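Caltubin, EF-hand (Lymnaea stagnalis, PDB 6VAN) probably binds calcium through its EF-hand motifs, whose metal sites hold strontium in this crystal. Local coordinates at residues I13-D17 with E28-Y32. Residues are numbered along the deposited sequence; the frame is centred on the assembly and turned at random.
With SR (strontium ion), chain C.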
# COMPACT_ATOMS: atom_id res chain seq x y z
N ILE A 13 12.34 7.55 3.07
CA ILE A 13 13.06 7.49 4.38
C ILE A 13 12.08 7.02 5.46
O ILE A 13 12.36 5.99 6.11
CB ILE A 13 13.69 8.84 4.73
CG1 ILE A 13 14.92 9.10 3.87
CG2 ILE A 13 14.01 8.92 6.22
CD1 ILE A 13 15.37 10.54 3.86
N ARG A 14 10.96 7.73 5.62
CA ARG A 14 10.03 7.57 6.77
C ARG A 14 9.34 6.20 6.76
O ARG A 14 8.99 5.72 7.87
CB ARG A 14 9.02 8.71 6.78
CG ARG A 14 8.09 8.72 7.99
CD ARG A 14 6.68 8.26 7.67
NE ARG A 14 6.22 8.82 6.40
CZ ARG A 14 5.87 10.09 6.21
NH1 ARG A 14 5.88 10.96 7.20
NH2 ARG A 14 5.50 10.48 5.00
N TRP A 15 9.14 5.59 5.57
CA TRP A 15 8.40 4.31 5.37
C TRP A 15 9.37 3.13 5.20
O TRP A 15 9.20 2.14 5.92
CB TRP A 15 7.46 4.38 4.16
CG TRP A 15 6.21 5.17 4.36
CD1 TRP A 15 5.53 5.88 3.41
CD2 TRP A 15 5.48 5.36 5.59
NE1 TRP A 15 4.44 6.49 3.96
CE2 TRP A 15 4.37 6.19 5.29
CE3 TRP A 15 5.65 4.91 6.91
CZ2 TRP A 15 3.45 6.57 6.26
CZ3 TRP A 15 4.74 5.30 7.86
CH2 TRP A 15 3.65 6.11 7.54
N LEU A 16 10.31 3.23 4.24
CA LEU A 16 11.02 2.07 3.64
C LEU A 16 12.53 2.04 3.94
O LEU A 16 13.10 0.96 3.84
CB LEU A 16 10.80 2.12 2.12
CG LEU A 16 9.39 1.79 1.64
CD1 LEU A 16 9.28 1.93 0.14
CD2 LEU A 16 8.97 0.38 2.07
N ASP A 17 13.17 3.18 4.21
CA ASP A 17 14.65 3.26 4.28
C ASP A 17 15.04 4.24 5.39
O ASP A 17 15.55 5.34 5.07
CB ASP A 17 15.24 3.65 2.92
CG ASP A 17 16.77 3.73 2.88
OD1 ASP A 17 17.43 3.03 3.70
OD2 ASP A 17 17.29 4.47 2.03
N GLU A 28 13.29 -4.17 6.07
CA GLU A 28 12.78 -2.78 6.06
C GLU A 28 11.39 -2.76 5.43
O GLU A 28 10.49 -2.15 6.03
CB GLU A 28 13.73 -1.90 5.27
CG GLU A 28 15.14 -1.98 5.79
CD GLU A 28 16.07 -1.12 4.98
OE1 GLU A 28 16.80 -1.70 4.10
OE2 GLU A 28 16.06 0.08 5.20
N VAL A 29 11.23 -3.48 4.31
CA VAL A 29 9.92 -3.57 3.62
C VAL A 29 8.99 -4.33 4.57
O VAL A 29 7.85 -3.92 4.73
CB VAL A 29 10.02 -4.22 2.23
CG1 VAL A 29 8.65 -4.43 1.59
CG2 VAL A 29 10.92 -3.40 1.31
N LYS A 30 9.48 -5.38 5.23
CA LYS A 30 8.66 -6.20 6.17
C LYS A 30 8.17 -5.34 7.34
O LYS A 30 6.97 -5.39 7.61
CB LYS A 30 9.46 -7.40 6.67
CG LYS A 30 8.60 -8.44 7.36
CD LYS A 30 9.29 -9.75 7.52
CE LYS A 30 8.45 -10.76 8.27
NZ LYS A 30 9.22 -12.00 8.48
N ASN A 31 9.04 -4.57 7.98
CA ASN A 31 8.69 -3.67 9.10
C ASN A 31 7.67 -2.63 8.62
O ASN A 31 6.77 -2.29 9.40
CB ASN A 31 9.95 -3.10 9.74
CG ASN A 31 10.59 -4.09 10.69
OD1 ASN A 31 10.16 -5.25 10.78
ND2 ASN A 31 11.61 -3.65 11.41
N TYR A 32 7.79 -2.20 7.37
CA TYR A 32 6.82 -1.29 6.71
C TYR A 32 5.43 -1.97 6.65
O TYR A 32 4.46 -1.46 7.24
CB TYR A 32 7.34 -0.89 5.33
CG TYR A 32 6.31 -0.25 4.46
CD1 TYR A 32 5.78 0.98 4.79
CD2 TYR A 32 5.84 -0.89 3.32
CE1 TYR A 32 4.84 1.59 3.99
CE2 TYR A 32 4.89 -0.30 2.51
CZ TYR A 32 4.38 0.94 2.86
OH TYR A 32 3.44 1.54 2.08
SR SR C . 18.22 0.51 3.91
O HOH W 1 11.04 0.37 6.82
O HOH W 2 19.99 -1.27 3.08
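A strontium ion links Asp17, just past helix 5-15, to Glu28 of helix 26-34. Asp17 OD1 lies 2.6 Å from SR; OD2 accepts a hydrogen bond from Gly22 N. Glu28, chi1 m and chi2 t, reaches the ion with both oxygens, OE1 and OE2 each 2.6 Å from SR. Its OE1 is hydrogen-bonded to Thr25 OG1. Asp21, the carbonyl of Gln23 and water 2 add to the shell. Away from the ion, side chains meet through apolar contacts. Leu16, in its mt rotamer, sets CD2 over one face of the Tyr32 ring, 4.0 Å from its centroid, a CH-pi contact. The same CD2 lies 4.3 Å from Val29 CG2, and Val29 packs on helix 42-52. Chi1 near 180° carries the Tyr32 ring toward Leu16 and Trp15, CE1 3.8 Å from Trp15 CB; the rings meet obliquely. No direct hydrogen bond joins the segments; water 1 bridges Trp15 O and Glu28 O, 2.7 Å from each. Helix, loop and helix, with Asp17 first and Glu28 last in the loop, form an EF-hand.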